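PDB 3TBF: glucosamine--fructose-6-phosphate aminotransferase [isomerizing] from Francisella tularensis subsp. tularensis, which catalyses the glutamine-dependent conversion of fructose 6-phosphate to glucosamine 6-phosphate, this C-terminal fragment carrying two SIS domains that probably perform the isomerase half. Local coordinates for residues R122-K126 with Q127-G131; T64-N67 with A68-A72; K11-M14 with L15-Y19; G156-G160 with V161-K165. All blocks are in the same frame, centred on the assembly; numbering follows the deposited sequence.

Overall arrangement
Following the chain from the N terminus, the contacts come in the order 3, 2, 1, 4; each joins two consecutive segments, so the four lie in series and none nests in or crosses another. Contact 3 forms the short helix 13-19, contact 2 the beginning of helix 63-80, contact 1 the turn from helix 115-124 into strand 129-136, and contact 4 the reversal in the loop before helix 165-184. Contacts 3 and 4 touch, with centres about 8 Å apart, through the carboxylate of Glu17. Contact 4 also packs on contact 2, Ser163 against Thr64. Contact 1 stands apart at the surface, its nearest atoms about 13 Å from those of contact 2.

Contact 1. Residues R122-K126 with Q127-G131; sequences RKSKK and QNYVG
Gln127 N donates to Ser124 O over 3.0 Å, closing a type I beta turn around Lys125 and Lys126. The donor sits well above the carbonyl plane, with a C=O...N angle of 110°, so the bond uses no lone-pair direction. The same Ser124 O lies at the edge of the Tyr129 ring, in its plane and 3.4 Å from Tyr129 CD2. Beside it Ser124 CB packs 3.5 Å from Tyr129 CE2, which sets that edge of the ring against Ser124. This turn is the link from helix 115-124 to strand 129-136 in a beta-alpha-beta unit that starts with strand 103-109, part of the parallel sheet of an SIS domain. Tyr129 meets Phe105 of that first strand edge-to-face, and Ser124 OG is hydrogen-bonded to Leu121 O. One residue earlier, the aliphatic part of Lys123 crosses the Gln127 side chain obliquely. Lys123 CG and CE lie 4.1 and 4.0 Å from Gln127 CD. With CG swung opposite the backbone N (chi1 153°), the lysine carries its ammonium past the glutamine to Ile92 O and Asn97 OD1.

Contact 2. Residues T64-N67 with A68-A72; sequences TSYN and AGMTA
A selenium atom leans over the rim of a tyrosine ring: Met70, present as selenomethionine, makes a Met-aromatic contact with Tyr66 one helical turn earlier. Its SE lies 3.5 Å from Tyr66 CE2, oblique to the ring at 42° from the normal through the centroid. Met70 CG sits more squarely over the same ring, 4.3 Å from the centroid, as a CH-pi contact. Tyr66 CG stands opposite its own backbone N (chi1 167°), while Met70 CG lies beside the backbone N; the two side chains therefore converge from successive turns, and the tyrosine goes on to pack on Val86 and Ile88 of strand 84-88. In the backbone beneath them Met70 N donates to Tyr66 O at 2.9 Å. All this belongs to helix 63-80, the crossover helix of the beta-alpha-beta unit from strand 56-61 to strand 84-88 in an SIS domain. Asn67 ND2 binds Glu244 of helix 238-253, which joins the two helices. The backbone carbonyl of the same residue, Asn67 O, takes two donors, Thr71 N at 3.1 Å and Thr71 OG1 at 2.9 Å, arriving from opposite faces of the carbonyl plane. The hydroxyl of buried Thr71 thus spends its proton on the helix's own carbonyl, which would favour this rotamer.

Contact 3. Residues K11-M14 with L15-Y19; sequences KHYM and LKEIY
Tyr13 O accepts Glu17 N at 3.0 Å, with the donor nearly in line with the carbonyl, and Met14 O accepts Ile18 N at 3.1 Å. One step earlier, Lys16 N meets His12 O in the carbonyl plane at 3.2 Å. His12 is the N-cap residue, and the amides of Tyr13 and Met14 just after it donate to the carboxylate of Asp360, which so covers the start of helix 13-19. Glu17 folds back along the helix: CG lies beside its backbone N (chi1 -79°) and the chain bends at chi2, laying CD 3.5 Å from Tyr13 O. From there OE2 accepts from Ile159 N and OE1 from Gly160 N, two hydrogen bonds that probably stabilise the carboxylate. Lys16 CE approaches Tyr13 CD1 loosely, at 4.3 Å and obliquely to the ring. On another side of the helix, Ile18 CG1 rests 3.4 Å from Met14 O. The extended chain of Met14, a selenomethionine, brings CE to 4.3 Å from Ile18 CD1. Met14, Leu15 and Ile18 all pack on helix 335-355, where Tyr349 OH also bonds His12 ND1. Ile18 and Tyr19 touch Leu211 of helix 203-211, while Glu17 ties the helix to the loop that precedes helix 165-184.

Contact 4. Residues G156-G160 with V161-K165; sequences GVEIG and VASTK
The chain doubles back at Gly160 and Val161, the two arms running 144° apart without a regular strand or helix. The reversal makes up most of the loop from strand 149-152 to helix 165-184 in an SIS domain, with Thr164 at the N-cap position. Glu158 bridges its arms. Its CG stands opposite the carbonyl carbon (chi1 -79°), and the extended chain carries the carboxylate across to the returning arm, where OE2 takes Thr164 N at 3.0 Å. That donor comes from above the carboxylate plane, and Ala166 N also bonds OE2, so two amides at the start of the helix grip one oxygen. Held so, the carboxylate lies against the backbone, CD 3.7 Å from Ser163 CA. Lys165 runs antiparallel alongside Glu158, with its CE 3.8 Å from Glu158 CG. The opposite charges do not meet: Glu158 OE2 and Lys165 NZ stay 6.2 Å apart, and the ammonium has its salt bridge with Glu20. Gly160 O and Ser163 O bond to Gln361 and Lys248, tying the loop to the C-terminal chain and helix 238-253. Lys165 NZ also donates to Val157 O at 3.1 Å, from 48° out of the carbonyl plane.

Contact 1. Residues R122-K126 with Q127-G131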
loop_
_atom_site.group_PDB
_atom_site.type_symbol
_atom_site.label_atom_id
_atom_site.label_comp_id
_atom_site.label_asym_id
_atom_site.label_seq_id
_atom_site.Cartn_x
_atom_site.Cartn_y
_atom_site.Cartn_z
ATOM N N ARG A 122 13.117 -2.248 18.632
ATOM C CA ARG A 122 13.564 -1.621 19.874
ATOM C C ARG A 122 12.489 -0.746 20.474
ATOM O O ARG A 122 12.302 -0.737 21.691
ATOM C CB ARG A 122 14.856 -0.842 19.666
ATOM C CG ARG A 122 16.012 -1.806 19.498
ATOM C CD ARG A 122 17.186 -1.189 18.801
ATOM N NE ARG A 122 18.281 -2.166 18.742
ATOM C CZ ARG A 122 19.479 -1.926 18.211
ATOM N NH1 ARG A 122 19.743 -0.736 17.680
ATOM N NH2 ARG A 122 20.410 -2.869 18.202
ATOM N N LYS A 123 11.764 -0.041 19.622
ATOM C CA LYS A 123 10.673 0.781 20.080
ATOM C C LYS A 123 9.557 -0.073 20.673
ATOM O O LYS A 123 8.995 0.261 21.717
ATOM C CB LYS A 123 10.193 1.673 18.925
ATOM C CG LYS A 123 8.749 2.106 18.986
ATOM C CD LYS A 123 8.390 3.157 17.914
ATOM C CE LYS A 123 6.894 2.985 17.482
ATOM N NZ LYS A 123 6.348 4.250 16.969
ATOM N N SER A 124 9.277 -1.205 20.049
ATOM C CA SER A 124 8.188 -2.084 20.488
ATOM C C SER A 124 8.348 -2.553 21.936
ATOM O O SER A 124 7.390 -2.952 22.595
ATOM C CB SER A 124 8.101 -3.296 19.554
ATOM O OG SER A 124 9.011 -4.270 19.955
ATOM N N LYS A 125 9.581 -2.570 22.404
ATOM C CA LYS A 125 9.864 -3.072 23.758
ATOM C C LYS A 125 9.409 -2.129 24.873
ATOM O O LYS A 125 9.235 -2.553 25.998
ATOM C CB LYS A 125 11.348 -3.403 23.909
ATOM C CG LYS A 125 11.573 -4.860 23.533
ATOM C CD LYS A 125 12.861 -5.058 22.888
ATOM C CE LYS A 125 13.067 -6.528 22.615
ATOM N NZ LYS A 125 14.500 -6.840 22.871
ATOM N N LYS A 126 9.189 -0.873 24.526
ATOM C CA LYS A 126 8.526 0.073 25.398
ATOM C C LYS A 126 7.014 0.116 25.189
ATOM O O LYS A 126 6.380 0.975 25.755
ATOM C CB LYS A 126 9.024 1.471 25.100
ATOM C CG LYS A 126 10.512 1.649 25.333
ATOM C CD LYS A 126 11.058 2.731 24.417
ATOM C CE LYS A 126 12.572 2.816 24.511
ATOM N NZ LYS A 126 13.065 3.980 23.711
ATOM N N GLN A 127 6.431 -0.775 24.386
ATOM C CA GLN A 127 5.005 -0.669 24.098
ATOM C C GLN A 127 4.299 -1.905 24.610
ATOM O O GLN A 127 4.905 -2.835 25.129
ATOM C CB GLN A 127 4.773 -0.431 22.596
ATOM C CG GLN A 127 5.265 0.955 22.129
ATOM C CD GLN A 127 5.046 1.245 20.635
ATOM O OE1 GLN A 127 4.444 2.271 20.266
ATOM N NE2 GLN A 127 5.557 0.373 19.780
ATOM N N ASN A 128 3.000 -1.916 24.435
ATOM C CA ASN A 128 2.160 -2.969 24.947
ATOM C C ASN A 128 2.204 -4.319 24.203
ATOM O O ASN A 128 1.197 -5.005 24.147
ATOM C CB ASN A 128 0.727 -2.434 24.902
ATOM C CG ASN A 128 -0.206 -3.179 25.815
ATOM O OD1 ASN A 128 0.234 -3.802 26.809
ATOM N ND2 ASN A 128 -1.512 -3.119 25.501
ATOM N N TYR A 129 3.315 -4.726 23.623
ATOM C CA TYR A 129 3.280 -6.019 22.908
ATOM C C TYR A 129 3.525 -7.150 23.897
ATOM O O TYR A 129 4.214 -6.947 24.899
ATOM C CB TYR A 129 4.348 -6.100 21.821
ATOM C CG TYR A 129 4.140 -5.159 20.671
ATOM C CD1 TYR A 129 3.308 -5.499 19.630
ATOM C CD2 TYR A 129 4.786 -3.942 20.613
ATOM C CE1 TYR A 129 3.116 -4.663 18.544
ATOM C CE2 TYR A 129 4.598 -3.088 19.549
ATOM C CZ TYR A 129 3.763 -3.462 18.504
ATOM O OH TYR A 129 3.570 -2.617 17.437
ATOM N N VAL A 130 2.989 -8.332 23.611
ATOM C CA VAL A 130 3.217 -9.493 24.461
ATOM C C VAL A 130 4.622 -10.061 24.241
ATOM O O VAL A 130 5.177 -10.749 25.096
ATOM C CB VAL A 130 2.154 -10.602 24.226
ATOM C CG1 VAL A 130 0.766 -10.085 24.550
ATOM C CG2 VAL A 130 2.182 -11.129 22.797
ATOM N N GLY A 131 5.183 -9.781 23.073
ATOM C CA GLY A 131 6.523 -10.262 22.732
ATOM C C GLY A 131 6.886 -10.047 21.275
ATOM O O GLY A 131 6.147 -9.400 20.539
#

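Contact 2. Residues T64-N67 with A68-A72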
loop_
_atom_site.group_PDB
_atom_site.type_symbol
_atom_site.label_atom_id
_atom_site.label_comp_id
_atom_site.label_asym_id
_atom_site.label_seq_id
_atom_site.Cartn_x
_atom_site.Cartn_y
_atom_site.Cartn_z
ATOM N N THR A 64 11.154 -6.231 0.040
ATOM C CA THR A 64 10.706 -7.549 -0.294
ATOM C C THR A 64 10.127 -8.293 0.900
ATOM O O THR A 64 9.159 -9.062 0.742
ATOM C CB THR A 64 11.905 -8.325 -0.863
ATOM O OG1 THR A 64 12.048 -7.950 -2.230
ATOM C CG2 THR A 64 11.702 -9.781 -0.808
ATOM N N SER A 65 10.728 -8.100 2.072
ATOM C CA SER A 65 10.227 -8.711 3.288
ATOM C C SER A 65 8.831 -8.155 3.668
ATOM O O SER A 65 7.968 -8.859 4.193
ATOM C CB SER A 65 11.253 -8.504 4.414
ATOM O OG SER A 65 12.520 -9.162 4.078
ATOM N N TYR A 66 8.572 -6.904 3.334
ATOM C CA TYR A 66 7.262 -6.371 3.561
ATOM C C TYR A 66 6.264 -7.002 2.595
ATOM O O TYR A 66 5.163 -7.372 3.005
ATOM C CB TYR A 66 7.289 -4.848 3.481
ATOM C CG TYR A 66 5.974 -4.156 3.395
ATOM C CD1 TYR A 66 5.233 -3.923 4.529
ATOM C CD2 TYR A 66 5.502 -3.706 2.180
ATOM C CE1 TYR A 66 4.030 -3.264 4.463
ATOM C CE2 TYR A 66 4.304 -3.046 2.073
ATOM C CZ TYR A 66 3.575 -2.820 3.214
ATOM O OH TYR A 66 2.370 -2.176 3.096
ATOM N N ASN A 67 6.652 -7.184 1.342
ATOM C CA ASN A 67 5.797 -7.907 0.418
ATOM C C ASN A 67 5.479 -9.329 0.895
ATOM O O ASN A 67 4.352 -9.791 0.759
ATOM C CB ASN A 67 6.428 -7.914 -0.952
ATOM C CG ASN A 67 6.577 -6.520 -1.514
ATOM O OD1 ASN A 67 5.886 -5.622 -1.101
ATOM N ND2 ASN A 67 7.543 -6.325 -2.409
ATOM N N ALA A 68 6.431 -9.994 1.548
ATOM C CA ALA A 68 6.122 -11.321 2.067
ATOM C C ALA A 68 5.079 -11.224 3.168
ATOM O O ALA A 68 4.131 -12.003 3.213
ATOM C CB ALA A 68 7.427 -12.063 2.576
ATOM N N GLY A 69 5.248 -10.253 4.057
ATOM C CA GLY A 69 4.315 -10.046 5.142
ATOM C C GLY A 69 2.904 -9.770 4.693
ATOM O O GLY A 69 1.946 -10.297 5.240
HETATM N N MSE A 70 2.768 -8.922 3.691
HETATM C CA MSE A 70 1.476 -8.685 3.081
HETATM C C MSE A 70 0.839 -9.962 2.544
HETATM O O MSE A 70 -0.385 -10.154 2.628
HETATM C CB MSE A 70 1.632 -7.692 1.918
HETATM C CG MSE A 70 1.675 -6.265 2.373
HETATM SE SE MSE A 70 1.742 -5.039 0.814
HETATM C CE MSE A 70 -0.076 -5.405 0.091
ATOM N N THR A 71 1.659 -10.852 1.987
ATOM C CA THR A 71 1.100 -12.088 1.465
ATOM C C THR A 71 0.565 -12.858 2.661
ATOM O O THR A 71 -0.555 -13.344 2.682
ATOM C CB THR A 71 2.161 -12.887 0.744
ATOM O OG1 THR A 71 2.834 -12.056 -0.216
ATOM C CG2 THR A 71 1.565 -14.040 0.050
ATOM N N ALA A 72 1.370 -12.932 3.692
ATOM C CA ALA A 72 1.073 -13.783 4.846
ATOM C C ALA A 72 -0.183 -13.354 5.598
ATOM O O ALA A 72 -0.803 -14.135 6.313
ATOM C CB ALA A 72 2.281 -13.730 5.839
#

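Contact 3. Residues K11-M14 with L15-Y19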
loop_
_atom_site.group_PDB
_atom_site.type_symbol
_atom_site.label_atom_id
_atom_site.label_comp_id
_atom_site.label_asym_id
_atom_site.label_seq_id
_atom_site.Cartn_x
_atom_site.Cartn_y
_atom_site.Cartn_z
ATOM N N LYS A 11 25.464 -18.792 -14.900
ATOM C CA LYS A 11 26.036 -17.606 -15.538
ATOM C C LYS A 11 26.225 -16.422 -14.597
ATOM O O LYS A 11 27.137 -15.645 -14.780
ATOM C CB LYS A 11 25.091 -17.187 -16.658
ATOM C CG LYS A 11 25.742 -16.513 -17.861
ATOM C CD LYS A 11 25.688 -17.441 -19.058
ATOM C CE LYS A 11 24.243 -17.727 -19.523
ATOM N NZ LYS A 11 24.244 -18.611 -20.759
ATOM N N HIS A 12 25.342 -16.297 -13.607
ATOM C CA HIS A 12 25.303 -15.200 -12.643
ATOM C C HIS A 12 24.849 -15.759 -11.321
ATOM O O HIS A 12 24.115 -16.757 -11.300
ATOM C CB HIS A 12 24.272 -14.176 -13.069
ATOM C CG HIS A 12 24.622 -13.473 -14.332
ATOM N ND1 HIS A 12 24.193 -13.907 -15.571
ATOM C CD2 HIS A 12 25.394 -12.388 -14.557
ATOM C CE1 HIS A 12 24.674 -13.105 -16.504
ATOM N NE2 HIS A 12 25.403 -12.176 -15.915
ATOM N N TYR A 13 25.241 -15.143 -10.229
ATOM C CA TYR A 13 24.772 -15.598 -8.933
ATOM C C TYR A 13 23.265 -15.506 -8.809
ATOM O O TYR A 13 22.621 -16.382 -8.218
ATOM C CB TYR A 13 25.389 -14.813 -7.782
ATOM C CG TYR A 13 26.833 -15.074 -7.560
ATOM C CD1 TYR A 13 27.263 -16.104 -6.725
ATOM C CD2 TYR A 13 27.784 -14.282 -8.178
ATOM C CE1 TYR A 13 28.637 -16.344 -6.529
ATOM C CE2 TYR A 13 29.139 -14.504 -8.004
ATOM C CZ TYR A 13 29.568 -15.511 -7.178
ATOM O OH TYR A 13 30.935 -15.660 -7.027
HETATM N N MSE A 14 22.686 -14.453 -9.349
HETATM C CA MSE A 14 21.232 -14.307 -9.246
HETATM C C MSE A 14 20.531 -15.538 -9.827
HETATM O O MSE A 14 19.549 -15.987 -9.289
HETATM C CB MSE A 14 20.712 -13.069 -9.952
HETATM C CG MSE A 14 19.272 -12.906 -9.646
HETATM SE SE MSE A 14 18.506 -11.303 -10.324
HETATM C CE MSE A 14 16.516 -11.638 -9.986
ATOM N N LEU A 15 21.044 -16.070 -10.921
ATOM C CA LEU A 15 20.396 -17.196 -11.572
ATOM C C LEU A 15 20.613 -18.461 -10.765
ATOM O O LEU A 15 19.733 -19.264 -10.629
ATOM C CB LEU A 15 20.919 -17.375 -12.995
ATOM C CG LEU A 15 20.192 -18.375 -13.859
ATOM C CD1 LEU A 15 18.746 -17.982 -13.971
ATOM C CD2 LEU A 15 20.882 -18.475 -15.251
ATOM N N LYS A 16 21.769 -18.599 -10.178
ATOM C CA LYS A 16 21.983 -19.728 -9.252
ATOM C C LYS A 16 20.970 -19.716 -8.099
ATOM O O LYS A 16 20.473 -20.765 -7.688
ATOM C CB LYS A 16 23.370 -19.669 -8.638
ATOM C CG LYS A 16 23.541 -20.669 -7.501
ATOM C CD LYS A 16 24.914 -20.645 -6.955
ATOM C CE LYS A 16 25.062 -19.701 -5.794
ATOM N NZ LYS A 16 25.015 -20.520 -4.533
ATOM N N GLU A 17 20.674 -18.517 -7.588
ATOM C CA GLU A 17 19.847 -18.398 -6.416
ATOM C C GLU A 17 18.424 -18.676 -6.756
ATOM O O GLU A 17 17.698 -19.247 -5.963
ATOM C CB GLU A 17 20.038 -17.051 -5.745
ATOM C CG GLU A 17 21.337 -17.042 -4.896
ATOM C CD GLU A 17 22.057 -15.676 -4.819
ATOM O OE1 GLU A 17 21.373 -14.623 -4.835
ATOM O OE2 GLU A 17 23.316 -15.665 -4.724
ATOM N N ILE A 18 18.008 -18.305 -7.944
ATOM C CA ILE A 18 16.670 -18.627 -8.356
ATOM C C ILE A 18 16.564 -20.134 -8.438
ATOM O O ILE A 18 15.559 -20.696 -8.020
ATOM C CB ILE A 18 16.356 -18.022 -9.694
ATOM C CG1 ILE A 18 16.168 -16.524 -9.545
ATOM C CG2 ILE A 18 15.135 -18.612 -10.237
ATOM C CD1 ILE A 18 16.106 -15.789 -10.847
ATOM N N TYR A 19 17.619 -20.779 -8.931
ATOM C CA TYR A 19 17.622 -22.238 -9.061
ATOM C C TYR A 19 17.897 -22.986 -7.786
ATOM O O TYR A 19 17.722 -24.173 -7.795
ATOM C CB TYR A 19 18.581 -22.721 -10.136
ATOM C CG TYR A 19 17.944 -22.699 -11.490
ATOM C CD1 TYR A 19 17.875 -21.534 -12.220
ATOM C CD2 TYR A 19 17.425 -23.848 -12.049
ATOM C CE1 TYR A 19 17.303 -21.515 -13.485
ATOM C CE2 TYR A 19 16.868 -23.844 -13.312
ATOM C CZ TYR A 19 16.816 -22.662 -14.031
ATOM O OH TYR A 19 16.217 -22.620 -15.278
#

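Contact 4. Residues G156-G160 with V161-K165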
loop_
_atom_site.group_PDB
_atom_site.type_symbol
_atom_site.label_atom_id
_atom_site.label_comp_id
_atom_site.label_asym_id
_atom_site.label_seq_id
_atom_site.Cartn_x
_atom_site.Cartn_y
_atom_site.Cartn_z
ATOM N N GLY A 156 20.414 -19.657 2.897
ATOM C CA GLY A 156 21.844 -19.504 2.600
ATOM C C GLY A 156 22.107 -18.055 2.247
ATOM O O GLY A 156 21.303 -17.220 2.559
ATOM N N VAL A 157 23.198 -17.760 1.557
ATOM C CA VAL A 157 23.621 -16.388 1.320
ATOM C C VAL A 157 23.163 -15.925 -0.053
ATOM O O VAL A 157 23.126 -16.746 -0.992
ATOM C CB VAL A 157 25.191 -16.314 1.355
ATOM C CG1 VAL A 157 25.662 -14.871 1.258
ATOM C CG2 VAL A 157 25.752 -17.010 2.615
ATOM N N GLU A 158 22.869 -14.630 -0.185
ATOM C CA GLU A 158 22.500 -14.004 -1.471
ATOM C C GLU A 158 23.510 -12.961 -2.012
ATOM O O GLU A 158 23.850 -12.016 -1.322
ATOM C CB GLU A 158 21.142 -13.296 -1.349
ATOM C CG GLU A 158 19.941 -14.229 -1.430
ATOM C CD GLU A 158 18.599 -13.497 -1.486
ATOM O OE1 GLU A 158 18.566 -12.263 -1.247
ATOM O OE2 GLU A 158 17.572 -14.156 -1.776
ATOM N N ILE A 159 23.961 -13.135 -3.253
ATOM C CA ILE A 159 24.811 -12.163 -3.927
ATOM C C ILE A 159 24.041 -11.438 -5.052
ATOM O O ILE A 159 24.470 -10.404 -5.528
ATOM C CB ILE A 159 26.117 -12.871 -4.412
ATOM C CG1 ILE A 159 26.982 -13.236 -3.193
ATOM C CG2 ILE A 159 26.947 -12.003 -5.388
ATOM C CD1 ILE A 159 28.131 -14.138 -3.501
ATOM N N GLY A 160 22.871 -11.938 -5.439
ATOM C CA GLY A 160 22.054 -11.263 -6.439
ATOM C C GLY A 160 21.641 -9.884 -5.940
ATOM O O GLY A 160 21.401 -9.692 -4.753
ATOM N N VAL A 161 21.580 -8.921 -6.843
ATOM C CA VAL A 161 21.125 -7.598 -6.470
ATOM C C VAL A 161 19.704 -7.756 -5.863
ATOM O O VAL A 161 19.432 -7.253 -4.766
ATOM C CB VAL A 161 21.117 -6.582 -7.676
ATOM C CG1 VAL A 161 20.422 -5.274 -7.262
ATOM C CG2 VAL A 161 22.524 -6.299 -8.152
ATOM N N ALA A 162 18.814 -8.456 -6.569
ATOM C CA ALA A 162 17.481 -8.676 -6.035
ATOM C C ALA A 162 17.512 -9.918 -5.185
ATOM O O ALA A 162 18.274 -10.853 -5.435
ATOM C CB ALA A 162 16.425 -8.818 -7.159
ATOM N N SER A 163 16.688 -9.927 -4.152
ATOM C CA SER A 163 16.560 -11.123 -3.380
ATOM C C SER A 163 15.506 -12.055 -4.046
ATOM O O SER A 163 14.450 -11.616 -4.561
ATOM C CB SER A 163 16.176 -10.775 -1.972
ATOM O OG SER A 163 14.797 -10.575 -1.962
ATOM N N THR A 164 15.817 -13.341 -4.043
ATOM C CA THR A 164 14.971 -14.341 -4.656
ATOM C C THR A 164 14.648 -15.390 -3.615
ATOM O O THR A 164 13.546 -15.419 -3.065
ATOM C CB THR A 164 15.631 -14.969 -5.896
ATOM O OG1 THR A 164 16.924 -15.500 -5.546
ATOM C CG2 THR A 164 15.755 -13.932 -7.029
ATOM N N LYS A 165 15.618 -16.229 -3.299
ATOM C CA LYS A 165 15.347 -17.295 -2.365
ATOM C C LYS A 165 15.017 -16.812 -0.958
ATOM O O LYS A 165 14.343 -17.504 -0.208
ATOM C CB LYS A 165 16.476 -18.295 -2.385
ATOM C CG LYS A 165 17.735 -17.773 -1.811
ATOM C CD LYS A 165 18.890 -18.621 -2.138
ATOM C CE LYS A 165 20.128 -18.065 -1.421
ATOM N NZ LYS A 165 21.212 -19.106 -1.309
#